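Local coordinates for protein endoglucanase A (Clostridium cellulolyticum, PDB 1EDG) that hydrolyses internal beta-1,4-glucosidic bonds of cellulose, acting as a family 5 endoglucanase, at residues T38-N43 and T121-D126; L51-S56 and H85-G90; G167-R172 and S252-C257; W340-F345 and E350-F355. All coordinates share one frame; numbering follows the deposited sequence.

Contact 1. Residues T38-N43 and T121-D126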
loop_
_atom_site.group_PDB
_atom_site.type_symbol
_atom_site.label_atom_id
_atom_site.label_comp_id
_atom_site.label_asym_id
_atom_site.label_seq_id
_atom_site.Cartn_x
_atom_site.Cartn_y
_atom_site.Cartn_z
ATOM N N THR A 38 9.053 7.439 -5.208
ATOM C CA THR A 38 8.904 8.219 -6.431
ATOM C C THR A 38 8.055 9.473 -6.183
ATOM O O THR A 38 8.569 10.456 -5.638
ATOM C CB THR A 38 8.327 7.333 -7.544
ATOM O OG1 THR A 38 9.122 6.148 -7.628
ATOM C CG2 THR A 38 8.363 8.026 -8.895
ATOM N N PHE A 39 6.761 9.437 -6.505
ATOM C CA PHE A 39 5.910 10.603 -6.275
ATOM C C PHE A 39 5.678 10.886 -4.785
ATOM O O PHE A 39 5.130 11.935 -4.423
ATOM C CB PHE A 39 4.586 10.461 -7.015
ATOM C CG PHE A 39 4.729 10.477 -8.511
ATOM C CD1 PHE A 39 5.091 11.645 -9.175
ATOM C CD2 PHE A 39 4.509 9.327 -9.260
ATOM C CE1 PHE A 39 5.229 11.672 -10.563
ATOM C CE2 PHE A 39 4.646 9.343 -10.650
ATOM C CZ PHE A 39 5.007 10.520 -11.302
ATOM N N ASP A 40 6.097 9.947 -3.937
ATOM C CA ASP A 40 5.987 10.066 -2.482
ATOM C C ASP A 40 7.142 10.847 -1.837
ATOM O O ASP A 40 7.104 11.141 -0.633
ATOM C CB ASP A 40 5.822 8.687 -1.800
ATOM C CG ASP A 40 6.748 7.611 -2.367
ATOM O OD1 ASP A 40 6.715 7.379 -3.585
ATOM O OD2 ASP A 40 7.465 6.956 -1.587
ATOM N N ALA A 41 8.171 11.162 -2.621
ATOM C CA ALA A 41 9.312 11.919 -2.108
ATOM C C ALA A 41 8.824 13.325 -1.734
ATOM O O ALA A 41 8.062 13.939 -2.483
ATOM C CB ALA A 41 10.411 12.002 -3.162
ATOM N N PHE A 42 9.244 13.825 -0.572
ATOM C CA PHE A 42 8.813 15.152 -0.133
ATOM C C PHE A 42 9.953 16.106 0.214
ATOM O O PHE A 42 9.716 17.197 0.732
ATOM C CB PHE A 42 7.827 15.045 1.036
ATOM C CG PHE A 42 8.386 14.363 2.248
ATOM C CD1 PHE A 42 9.058 15.088 3.225
ATOM C CD2 PHE A 42 8.236 12.994 2.421
ATOM C CE1 PHE A 42 9.566 14.454 4.355
ATOM C CE2 PHE A 42 8.740 12.358 3.544
ATOM C CZ PHE A 42 9.406 13.086 4.512
ATOM N N ASN A 43 11.182 15.687 -0.054
ATOM C CA ASN A 43 12.353 16.513 0.207
ATOM C C ASN A 43 13.498 16.010 -0.658
ATOM O O ASN A 43 13.325 15.050 -1.417
ATOM C CB ASN A 43 12.733 16.508 1.698
ATOM C CG ASN A 43 13.104 15.129 2.222
ATOM O OD1 ASN A 43 13.620 14.282 1.493
ATOM N ND2 ASN A 43 12.857 14.907 3.506
ATOM N N THR A 121 -2.742 9.252 -0.797
ATOM C CA THR A 121 -2.040 10.427 -0.283
ATOM C C THR A 121 -1.025 9.651 0.565
ATOM O O THR A 121 -1.384 8.648 1.210
ATOM C CB THR A 121 -2.879 11.399 0.606
ATOM O OG1 THR A 121 -3.311 10.745 1.805
ATOM C CG2 THR A 121 -4.046 11.958 -0.168
ATOM N N HIS A 122 0.242 10.052 0.531
ATOM C CA HIS A 122 1.265 9.316 1.252
ATOM C C HIS A 122 1.878 10.046 2.441
ATOM O O HIS A 122 1.277 10.077 3.516
ATOM C CB HIS A 122 2.336 8.826 0.268
ATOM C CG HIS A 122 2.917 7.491 0.617
ATOM N ND1 HIS A 122 4.155 7.342 1.209
ATOM C CD2 HIS A 122 2.438 6.239 0.438
ATOM C CE1 HIS A 122 4.413 6.055 1.375
ATOM N NE2 HIS A 122 3.385 5.367 0.913
ATOM N N HIS A 123 3.055 10.646 2.262
ATOM C CA HIS A 123 3.724 11.348 3.361
ATOM C C HIS A 123 3.131 12.751 3.521
ATOM O O HIS A 123 3.801 13.763 3.281
ATOM C CB HIS A 123 5.237 11.424 3.114
ATOM C CG HIS A 123 5.926 10.090 3.133
ATOM N ND1 HIS A 123 6.832 9.705 2.164
ATOM C CD2 HIS A 123 5.878 9.072 4.025
ATOM C CE1 HIS A 123 7.315 8.512 2.463
ATOM N NE2 HIS A 123 6.753 8.106 3.587
ATOM N N ASP A 124 1.855 12.798 3.897
ATOM C CA ASP A 124 1.151 14.061 4.072
ATOM C C ASP A 124 0.708 14.319 5.510
ATOM O O ASP A 124 -0.178 15.138 5.753
ATOM C CB ASP A 124 -0.036 14.144 3.111
ATOM C CG ASP A 124 0.393 14.376 1.669
ATOM O OD1 ASP A 124 1.537 14.835 1.452
ATOM O OD2 ASP A 124 -0.418 14.130 0.751
ATOM N N VAL A 125 1.301 13.592 6.454
ATOM C CA VAL A 125 0.995 13.785 7.868
ATOM C C VAL A 125 1.937 14.915 8.285
ATOM O O VAL A 125 3.132 14.688 8.493
ATOM C CB VAL A 125 1.307 12.520 8.717
ATOM C CG1 VAL A 125 0.882 12.743 10.174
ATOM C CG2 VAL A 125 0.603 11.300 8.143
ATOM N N ASP A 126 1.398 16.128 8.362
ATOM C CA ASP A 126 2.171 17.314 8.704
ATOM C C ASP A 126 1.187 18.334 9.266
ATOM O O ASP A 126 0.264 18.755 8.571
ATOM C CB ASP A 126 2.814 17.872 7.430
ATOM C CG ASP A 126 3.788 19.000 7.707
ATOM O OD1 ASP A 126 3.354 20.091 8.122
ATOM O OD2 ASP A 126 5.001 18.795 7.506
#
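The imidazole of His-123 meets Asp-40 and Phe-42 in two different ways. Its polar contact is a hydrogen bond from ND1 to the backbone O of Asp-40, 3.2 Å long and close to straight at 163°. The oxygen lies at the ring's edge, while the N-H arrives tilted from the carbonyl plane. Ser-83 OG binds the same Asp-40 O and also the backbone N of His-123, so one hydroxyl ties both loops together. The aromatic contact of His-123 is an offset edge-to-face pair. The CD2-CE2 edge of Phe-42 is turned toward one face of the imidazole, with ring planes at 71°, and Phe-42 CD2 comes within 3.5 Å of His-123 CB. On the other side of the imidazole plane lies ND1 of His-122. The two loops follow the first and third strands of the TIM barrel, 32-34 and 116-120, at the mouth where the family binds its sugar chain. A further van der Waals contact sets CB of Asp-40 3.7 Å from His-122 ND1. A chi1 of 43° folds the Asp-40 carboxylate back along its own type I turn, where OD1 accepts the Thr-38 N-H at 2.8 Å from above the carboxylate plane.

Contact 2. Residues L51-S56 and H85-G90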
loop_
_atom_site.group_PDB
_atom_site.type_symbol
_atom_site.label_atom_id
_atom_site.label_comp_id
_atom_site.label_asym_id
_atom_site.label_seq_id
_atom_site.Cartn_x
_atom_site.Cartn_y
_atom_site.Cartn_z
ATOM N N LEU A 51 8.829 19.239 -10.324
ATOM C CA LEU A 51 8.823 17.935 -10.988
ATOM C C LEU A 51 10.004 17.055 -10.587
ATOM O O LEU A 51 9.941 15.829 -10.717
ATOM C CB LEU A 51 8.752 18.082 -12.512
ATOM C CG LEU A 51 7.374 18.413 -13.100
ATOM C CD1 LEU A 51 7.472 18.538 -14.611
ATOM C CD2 LEU A 51 6.368 17.326 -12.733
ATOM N N ASP A 52 11.056 17.668 -10.053
ATOM C CA ASP A 52 12.232 16.922 -9.616
ATOM C C ASP A 52 11.922 16.013 -8.436
ATOM O O ASP A 52 12.733 15.158 -8.071
ATOM C CB ASP A 52 13.372 17.867 -9.227
ATOM C CG ASP A 52 14.069 18.475 -10.425
ATOM O OD1 ASP A 52 13.810 18.056 -11.571
ATOM O OD2 ASP A 52 14.890 19.380 -10.208
ATOM N N TYR A 53 10.771 16.222 -7.803
ATOM C CA TYR A 53 10.396 15.383 -6.675
ATOM C C TYR A 53 10.295 13.913 -7.110
ATOM O O TYR A 53 10.634 13.013 -6.338
ATOM C CB TYR A 53 9.082 15.864 -6.050
ATOM C CG TYR A 53 9.251 17.016 -5.077
ATOM C CD1 TYR A 53 9.764 16.800 -3.801
ATOM C CD2 TYR A 53 8.893 18.317 -5.432
ATOM C CE1 TYR A 53 9.916 17.850 -2.894
ATOM C CE2 TYR A 53 9.041 19.380 -4.533
ATOM C CZ TYR A 53 9.553 19.137 -3.266
ATOM O OH TYR A 53 9.702 20.170 -2.364
ATOM N N GLU A 54 9.903 13.685 -8.362
ATOM C CA GLU A 54 9.774 12.324 -8.889
ATOM C C GLU A 54 11.090 11.548 -8.912
ATOM O O GLU A 54 11.105 10.340 -8.673
ATOM C CB GLU A 54 9.177 12.330 -10.299
ATOM C CG GLU A 54 9.077 10.926 -10.905
ATOM C CD GLU A 54 8.515 10.899 -12.308
ATOM O OE1 GLU A 54 8.246 11.969 -12.893
ATOM O OE2 GLU A 54 8.331 9.789 -12.838
ATOM N N THR A 55 12.188 12.243 -9.204
ATOM C CA THR A 55 13.507 11.616 -9.277
ATOM C C THR A 55 14.360 11.846 -8.028
ATOM O O THR A 55 15.412 11.217 -7.855
ATOM C CB THR A 55 14.271 12.133 -10.507
ATOM O OG1 THR A 55 14.392 13.557 -10.418
ATOM C CG2 THR A 55 13.516 11.793 -11.780
ATOM N N SER A 56 13.895 12.728 -7.146
ATOM C CA SER A 56 14.616 13.060 -5.921
ATOM C C SER A 56 15.150 11.857 -5.137
ATOM O O SER A 56 16.333 11.823 -4.763
ATOM C CB SER A 56 13.736 13.924 -5.015
ATOM O OG SER A 56 14.464 14.348 -3.876
ATOM N N HIS A 85 1.401 17.239 -0.359
ATOM C CA HIS A 85 1.682 18.472 0.389
ATOM C C HIS A 85 2.702 19.462 -0.194
ATOM O O HIS A 85 2.533 20.671 -0.038
ATOM C CB HIS A 85 1.910 18.203 1.893
ATOM C CG HIS A 85 3.305 17.789 2.251
ATOM N ND1 HIS A 85 3.671 16.473 2.437
ATOM C CD2 HIS A 85 4.418 18.526 2.496
ATOM C CE1 HIS A 85 4.948 16.416 2.776
ATOM N NE2 HIS A 85 5.423 17.648 2.819
ATOM N N PRO A 86 3.777 18.981 -0.851
ATOM C CA PRO A 86 4.685 20.006 -1.380
ATOM C C PRO A 86 4.215 20.583 -2.722
ATOM O O PRO A 86 4.899 21.416 -3.321
ATOM C CB PRO A 86 6.017 19.264 -1.496
ATOM C CG PRO A 86 5.628 17.871 -1.728
ATOM C CD PRO A 86 4.426 17.654 -0.851
ATOM N N HIS A 87 3.021 20.186 -3.157
ATOM C CA HIS A 87 2.461 20.636 -4.431
ATOM C C HIS A 87 1.094 21.299 -4.271
ATOM O O HIS A 87 0.334 21.438 -5.234
ATOM C CB HIS A 87 2.352 19.437 -5.371
ATOM C CG HIS A 87 3.637 18.686 -5.517
ATOM N ND1 HIS A 87 3.937 17.569 -4.768
ATOM C CD2 HIS A 87 4.731 18.936 -6.274
ATOM C CE1 HIS A 87 5.164 17.168 -5.051
ATOM N NE2 HIS A 87 5.665 17.979 -5.963
ATOM N N VAL A 88 0.818 21.747 -3.055
ATOM C CA VAL A 88 -0.442 22.380 -2.706
ATOM C C VAL A 88 -0.186 23.831 -2.255
ATOM O O VAL A 88 0.851 24.114 -1.648
ATOM C CB VAL A 88 -1.097 21.534 -1.577
ATOM C CG1 VAL A 88 -1.888 22.379 -0.628
ATOM C CG2 VAL A 88 -1.957 20.440 -2.184
ATOM N N SER A 89 -1.114 24.736 -2.566
ATOM C CA SER A 89 -0.981 26.139 -2.169
ATOM C C SER A 89 -2.322 26.774 -1.793
ATOM O O SER A 89 -3.386 26.322 -2.228
ATOM C CB SER A 89 -0.328 26.969 -3.291
ATOM O OG SER A 89 -1.194 27.124 -4.412
ATOM N N GLY A 90 -2.263 27.839 -1.001
ATOM C CA GLY A 90 -3.471 28.537 -0.606
ATOM C C GLY A 90 -4.264 27.868 0.498
ATOM O O GLY A 90 -4.008 26.721 0.881
#
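Tyr-53 packs against Pro-86 and His-87, joining two loop excursions at the C-terminal rim of the TIM barrel: the short, weakly bonded helix 53-56 after the first strand, and the turn leading into strand 88-89 after the second. The backbone O of Leu-51 accepts the N-H of Glu-54, one turn across the start of this helix. At Tyr-53, a chi1 of -82° swings the ring away from the residue's own carbonyl and carries it across to the other segment. Both partners lie on the same side of the phenol plane. His-87 takes the root of the ring, its NE2 3.3 Å from Tyr-53 CD2, and points its edge toward the phenol face in an offset edge-to-face pair, with planes at 80° and centroids 5.0 Å apart. The imidazole is steadied elsewhere by a stack on Trp-99 and by a weak hydrogen bond between ND1 and Ser-83 O. Next along the helix, Glu-54 turns to a salt bridge with Arg-102 NE and a hydrogen bond with Thr-62 OG1, and Ser-56 OG is hydrogen-bonded to Asn-43 O in the preceding loop. Pro-86 takes the far end of the Tyr-53 ring: its CG lies over the face, and Pro-86 CB is 3.9 Å from Tyr-53 OH.

Contact 3. Residues G167-R172 and S252-C257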
loop_
_atom_site.group_PDB
_atom_site.type_symbol
_atom_site.label_atom_id
_atom_site.label_comp_id
_atom_site.label_asym_id
_atom_site.label_seq_id
_atom_site.Cartn_x
_atom_site.Cartn_y
_atom_site.Cartn_z
ATOM N N GLY A 167 -7.492 6.714 0.620
ATOM C CA GLY A 167 -7.521 7.998 1.297
ATOM C C GLY A 167 -6.266 8.468 2.005
ATOM O O GLY A 167 -5.818 9.605 1.788
ATOM N N MET A 168 -5.732 7.627 2.887
ATOM C CA MET A 168 -4.524 7.934 3.657
ATOM C C MET A 168 -3.604 6.725 3.654
ATOM O O MET A 168 -4.057 5.592 3.460
ATOM C CB MET A 168 -4.874 8.287 5.106
ATOM C CG MET A 168 -5.723 9.542 5.246
ATOM S SD MET A 168 -6.294 9.831 6.933
ATOM C CE MET A 168 -7.672 8.682 6.996
ATOM N N ASN A 169 -2.322 6.963 3.905
ATOM C CA ASN A 169 -1.318 5.904 3.925
ATOM C C ASN A 169 -1.147 5.269 5.309
ATOM O O ASN A 169 -1.711 4.205 5.591
ATOM C CB ASN A 169 0.017 6.466 3.401
ATOM C CG ASN A 169 1.136 5.446 3.453
ATOM O OD1 ASN A 169 0.989 4.323 2.978
ATOM N ND2 ASN A 169 2.268 5.831 4.035
ATOM N N GLU A 170 -0.349 5.901 6.162
ATOM C CA GLU A 170 -0.111 5.415 7.519
ATOM C C GLU A 170 -0.382 6.541 8.520
ATOM O O GLU A 170 0.532 7.019 9.194
ATOM C CB GLU A 170 1.332 4.895 7.661
ATOM C CG GLU A 170 1.621 3.636 6.838
ATOM C CD GLU A 170 3.045 3.107 6.993
ATOM O OE1 GLU A 170 3.910 3.786 7.581
ATOM O OE2 GLU A 170 3.307 1.986 6.514
ATOM N N PRO A 171 -1.650 6.973 8.637
ATOM C CA PRO A 171 -1.992 8.057 9.574
ATOM C C PRO A 171 -1.548 7.671 10.987
ATOM O O PRO A 171 -1.831 6.568 11.464
ATOM C CB PRO A 171 -3.509 8.176 9.424
ATOM C CG PRO A 171 -3.926 6.777 9.066
ATOM C CD PRO A 171 -2.862 6.332 8.094
ATOM N N ARG A 172 -0.821 8.567 11.646
ATOM C CA ARG A 172 -0.291 8.264 12.967
ATOM C C ARG A 172 0.141 9.546 13.671
ATOM O O ARG A 172 0.148 10.620 13.067
ATOM C CB ARG A 172 0.935 7.359 12.795
ATOM C CG ARG A 172 2.088 8.047 12.053
ATOM C CD ARG A 172 3.132 7.063 11.554
ATOM N NE ARG A 172 4.296 7.737 10.979
ATOM C CZ ARG A 172 4.345 8.273 9.761
ATOM N NH1 ARG A 172 3.294 8.224 8.956
ATOM N NH2 ARG A 172 5.458 8.862 9.342
ATOM N N SER A 252 -7.175 -1.507 4.431
ATOM C CA SER A 252 -5.772 -1.446 4.055
ATOM C C SER A 252 -4.856 -1.749 5.237
ATOM O O SER A 252 -5.027 -1.180 6.318
ATOM C CB SER A 252 -5.456 -0.046 3.521
ATOM O OG SER A 252 -4.065 0.115 3.291
ATOM N N VAL A 253 -3.915 -2.672 5.056
ATOM C CA VAL A 253 -2.956 -2.991 6.109
ATOM C C VAL A 253 -1.565 -3.100 5.502
ATOM O O VAL A 253 -1.420 -3.426 4.318
ATOM C CB VAL A 253 -3.263 -4.321 6.873
ATOM C CG1 VAL A 253 -4.688 -4.321 7.426
ATOM C CG2 VAL A 253 -3.022 -5.517 5.995
ATOM N N HIS A 254 -0.551 -2.764 6.290
ATOM C CA HIS A 254 0.841 -2.862 5.856
ATOM C C HIS A 254 1.448 -3.790 6.884
ATOM O O HIS A 254 1.181 -3.645 8.078
ATOM C CB HIS A 254 1.543 -1.496 5.875
ATOM C CG HIS A 254 1.017 -0.529 4.857
ATOM N ND1 HIS A 254 1.418 0.786 4.803
ATOM C CD2 HIS A 254 0.120 -0.688 3.853
ATOM C CE1 HIS A 254 0.792 1.402 3.814
ATOM N NE2 HIS A 254 0.000 0.530 3.221
ATOM N N ALA A 255 2.239 -4.763 6.448
ATOM C CA ALA A 255 2.800 -5.688 7.414
ATOM C C ALA A 255 4.147 -6.280 7.056
ATOM O O ALA A 255 4.228 -7.311 6.392
ATOM C CB ALA A 255 1.799 -6.797 7.703
ATOM N N TYR A 256 5.208 -5.634 7.522
ATOM C CA TYR A 256 6.563 -6.116 7.304
ATOM C C TYR A 256 6.853 -6.928 8.566
ATOM O O TYR A 256 7.574 -6.476 9.452
ATOM C CB TYR A 256 7.531 -4.933 7.197
ATOM C CG TYR A 256 7.267 -4.000 6.033
ATOM C CD1 TYR A 256 7.894 -4.197 4.807
ATOM C CD2 TYR A 256 6.443 -2.878 6.177
ATOM C CE1 TYR A 256 7.718 -3.296 3.752
ATOM C CE2 TYR A 256 6.259 -1.973 5.129
ATOM C CZ TYR A 256 6.903 -2.183 3.921
ATOM O OH TYR A 256 6.781 -1.271 2.899
ATOM N N CYS A 257 6.250 -8.109 8.658
ATOM C CA CYS A 257 6.383 -8.976 9.838
ATOM C C CYS A 257 7.086 -10.313 9.574
ATOM O O CYS A 257 6.768 -10.996 8.602
ATOM C CB CYS A 257 4.993 -9.258 10.414
ATOM S SG CYS A 257 3.978 -7.782 10.668
HETATM O O HOH W 1 -3.017 2.537 3.795
#
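The imidazole of His-254 is met at its edge by Glu-170 OE2 and Asn-169 OD1, both in its plane. ND1 donates to Glu-170 OE2 over 2.8 Å in a practically straight bond (179°), received on the anti lone pair, away from the other oxygen. The carboxylate is turned 52° from the ring. Around the rim, His-254 CE1 touches Asn-169 OD1 at 3.0 Å. The guanidinium of Arg-172 has Glu-170 O in its plane and grips it through NH1 at 3.0 Å, while its NE forms a salt bridge with Glu-179. Glu-170 reaches the histidine because a chi1 of -67° directs its side chain away from its own carbonyl, and the chain then runs on extended. A water links the two segments, donating to Asn-169 O at 2.8 Å and hydrogen-bonded to Ser-252 OG at 2.7 Å. Asn-169, Glu-170 and Pro-171 spell the Asn-Glu-Pro sequence after the fourth barrel strand, the site where family 5 enzymes carry their acid/base glutamate, consistent with an active-site position here. His-254 belongs to the segment of strand 249-254, the sixth of the barrel, and with Asn-169 touches Glu-307 of the neighbouring strand 303-308. Behind the loop, Met-168 and Pro-171 pack on helix 187-209, while Val-253 and Ala-255 face helix 279-297.

Contact 4. Residues W340-F345 and E350-F355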
loop_
_atom_site.group_PDB
_atom_site.type_symbol
_atom_site.label_atom_id
_atom_site.label_comp_id
_atom_site.label_asym_id
_atom_site.label_seq_id
_atom_site.Cartn_x
_atom_site.Cartn_y
_atom_site.Cartn_z
ATOM N N TRP A 340 6.630 -3.756 -1.794
ATOM C CA TRP A 340 7.170 -2.395 -1.715
ATOM C C TRP A 340 8.523 -2.450 -2.438
ATOM O O TRP A 340 9.385 -3.269 -2.095
ATOM C CB TRP A 340 7.389 -1.947 -0.268
ATOM C CG TRP A 340 8.032 -0.566 -0.176
ATOM C CD1 TRP A 340 9.327 -0.282 0.165
ATOM C CD2 TRP A 340 7.404 0.696 -0.456
ATOM N NE1 TRP A 340 9.544 1.076 0.110
ATOM C CE2 TRP A 340 8.385 1.699 -0.266
ATOM C CE3 TRP A 340 6.110 1.075 -0.846
ATOM C CZ2 TRP A 340 8.108 3.064 -0.455
ATOM C CZ3 TRP A 340 5.833 2.432 -1.031
ATOM C CH2 TRP A 340 6.834 3.409 -0.835
ATOM N N ASP A 341 8.696 -1.595 -3.437
ATOM C CA ASP A 341 9.934 -1.556 -4.207
ATOM C C ASP A 341 10.371 -0.097 -4.302
ATOM O O ASP A 341 9.689 0.720 -4.924
ATOM C CB ASP A 341 9.681 -2.132 -5.603
ATOM C CG ASP A 341 10.967 -2.446 -6.361
ATOM O OD1 ASP A 341 12.015 -1.828 -6.085
ATOM O OD2 ASP A 341 10.914 -3.315 -7.250
ATOM N N ASN A 342 11.503 0.227 -3.680
ATOM C CA ASN A 342 12.007 1.601 -3.687
ATOM C C ASN A 342 13.179 1.887 -4.628
ATOM O O ASN A 342 13.773 2.967 -4.569
ATOM C CB ASN A 342 12.337 2.066 -2.263
ATOM C CG ASN A 342 13.500 1.315 -1.647
ATOM O OD1 ASN A 342 14.093 0.434 -2.272
ATOM N ND2 ASN A 342 13.824 1.649 -0.404
ATOM N N ASN A 343 13.523 0.919 -5.477
ATOM C CA ASN A 343 14.614 1.068 -6.454
ATOM C C ASN A 343 15.990 1.332 -5.816
ATOM O O ASN A 343 16.921 1.782 -6.487
ATOM C CB ASN A 343 14.256 2.181 -7.455
ATOM C CG ASN A 343 15.159 2.194 -8.685
ATOM O OD1 ASN A 343 15.597 3.261 -9.131
ATOM N ND2 ASN A 343 15.399 1.022 -9.268
ATOM N N ASN A 344 16.138 0.987 -4.542
ATOM C CA ASN A 344 17.392 1.204 -3.833
ATOM C C ASN A 344 18.334 0.001 -3.843
ATOM O O ASN A 344 18.068 -1.016 -3.199
ATOM C CB ASN A 344 17.119 1.644 -2.387
ATOM C CG ASN A 344 18.400 1.909 -1.604
ATOM O OD1 ASN A 344 19.468 2.118 -2.188
ATOM N ND2 ASN A 344 18.302 1.892 -0.283
ATOM N N PHE A 345 19.434 0.129 -4.581
ATOM C CA PHE A 345 20.453 -0.918 -4.679
ATOM C C PHE A 345 21.821 -0.327 -4.307
ATOM O O PHE A 345 22.863 -0.864 -4.692
ATOM C CB PHE A 345 20.536 -1.458 -6.113
ATOM C CG PHE A 345 19.239 -1.999 -6.648
ATOM C CD1 PHE A 345 18.879 -3.324 -6.427
ATOM C CD2 PHE A 345 18.393 -1.190 -7.404
ATOM C CE1 PHE A 345 17.700 -3.836 -6.953
ATOM C CE2 PHE A 345 17.208 -1.693 -7.933
ATOM C CZ PHE A 345 16.862 -3.017 -7.708
ATOM N N GLU A 350 17.418 1.593 3.302
ATOM C CA GLU A 350 16.528 0.441 3.221
ATOM C C GLU A 350 16.580 -0.179 1.831
ATOM O O GLU A 350 16.073 0.396 0.862
ATOM C CB GLU A 350 15.102 0.838 3.587
ATOM C CG GLU A 350 14.970 1.312 5.021
ATOM C CD GLU A 350 13.533 1.372 5.484
ATOM O OE1 GLU A 350 12.740 2.119 4.865
ATOM O OE2 GLU A 350 13.196 0.667 6.465
ATOM N N LEU A 351 17.228 -1.339 1.736
ATOM C CA LEU A 351 17.371 -2.044 0.463
ATOM C C LEU A 351 16.118 -2.811 0.036
ATOM O O LEU A 351 16.060 -4.041 0.154
ATOM C CB LEU A 351 18.578 -2.999 0.487
ATOM C CG LEU A 351 20.025 -2.488 0.570
ATOM C CD1 LEU A 351 20.178 -1.169 -0.172
ATOM C CD2 LEU A 351 20.433 -2.333 2.006
ATOM N N PHE A 352 15.114 -2.072 -0.427
ATOM C CA PHE A 352 13.866 -2.664 -0.906
ATOM C C PHE A 352 13.844 -2.573 -2.423
ATOM O O PHE A 352 12.794 -2.396 -3.037
ATOM C CB PHE A 352 12.638 -1.942 -0.329
ATOM C CG PHE A 352 12.282 -2.356 1.074
ATOM C CD1 PHE A 352 11.801 -3.633 1.335
ATOM C CD2 PHE A 352 12.411 -1.462 2.130
ATOM C CE1 PHE A 352 11.453 -4.011 2.618
ATOM C CE2 PHE A 352 12.065 -1.832 3.422
ATOM C CZ PHE A 352 11.586 -3.109 3.665
ATOM N N GLY A 353 15.020 -2.630 -3.035
ATOM C CA GLY A 353 15.080 -2.565 -4.482
ATOM C C GLY A 353 14.941 -3.963 -5.055
ATOM O O GLY A 353 15.613 -4.886 -4.590
ATOM N N PHE A 354 14.037 -4.129 -6.015
ATOM C CA PHE A 354 13.826 -5.424 -6.668
ATOM C C PHE A 354 13.890 -5.230 -8.184
ATOM O O PHE A 354 14.693 -5.870 -8.865
ATOM C CB PHE A 354 12.476 -6.047 -6.263
ATOM C CG PHE A 354 12.371 -6.378 -4.798
ATOM C CD1 PHE A 354 12.884 -7.572 -4.301
ATOM C CD2 PHE A 354 11.780 -5.481 -3.907
ATOM C CE1 PHE A 354 12.817 -7.870 -2.942
ATOM C CE2 PHE A 354 11.706 -5.768 -2.548
ATOM C CZ PHE A 354 12.227 -6.964 -2.060
ATOM N N PHE A 355 13.081 -4.317 -8.706
ATOM C CA PHE A 355 13.055 -4.044 -10.140
ATOM C C PHE A 355 14.067 -2.945 -10.466
ATOM O O PHE A 355 13.941 -1.814 -9.980
ATOM C CB PHE A 355 11.650 -3.610 -10.563
ATOM C CG PHE A 355 11.523 -3.268 -12.025
ATOM C CD1 PHE A 355 11.590 -4.259 -12.997
ATOM C CD2 PHE A 355 11.279 -1.960 -12.425
ATOM C CE1 PHE A 355 11.413 -3.953 -14.342
ATOM C CE2 PHE A 355 11.102 -1.641 -13.769
ATOM C CZ PHE A 355 11.166 -2.640 -14.730
HETATM O O HOH W 2 18.147 -3.730 -2.952
#
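Asp-341 clasps two successive backbone N-H groups with its carboxylate: Phe-354 N reaches OD1 at 3.1 Å, and Phe-355 N reaches OD2 at 2.8 Å on the syn lone pair. This pins together two parts of the long loop after the eighth strand of the TIM barrel, with a pair of Asx turns, at Asp-341 and Asn-342, shaping the first part. Next to the carboxylate, the Asn-342 backbone N donates to Phe-352 O at 3.0 Å. The Asn-342 amide is tucked over its own backbone by a chi1 of 67°, from where ND2 runs nearly straight (175°) to Glu-350 O. Asn-344 ND2 adds a weak bond to the same oxygen and also binds Thr-348 O, while its OD1 binds Ser-346 OG. Aromatic rings flank this polar centre. The pyrrole edge of Trp-340 points to the face of Phe-352, planes at 83°, and the other flank has Gly-353 CA over the face of Phe-345, a CH-pi contact 4.0 Å from the ring centroid. Farther out, Trp-33 NE1 also binds Asp-341 OD2, Tyr-256 meets both Trp-340 and Phe-352, and Phe-355 packs on helix 64-73. Trp-340 O is buried without a polar partner, close to the Phe-354 ring edge. In the Asx turn, Asn-343 N donates to Asp-341 OD1 over 3.2 Å, from the opposite face of the carboxylate to Phe-354 N.

Overall arrangement
All four contacts lie in the loops, and the short helix, at the C-terminal mouth of one TIM barrel. Contact 3 is the most central, about 7 Å from the chain's centre, and rests on a charged or polar edge-on grip; contact 2, about 20 Å out, is apolar and aromatic. Contacts 1 and 4 lie between, mixing hydrogen bonds with edge-to-face rings, though contact 4 buries far more surface and binds neighbouring parts of a single loop. Contact 2 is nested inside the loop closed by contact 1, and Asp-124 OD1 and His-85 ND1 link them. Contact 1 meets contact 3 through Thr-121 and Gly-167, and Tyr-256 joins contact 3 to contact 4.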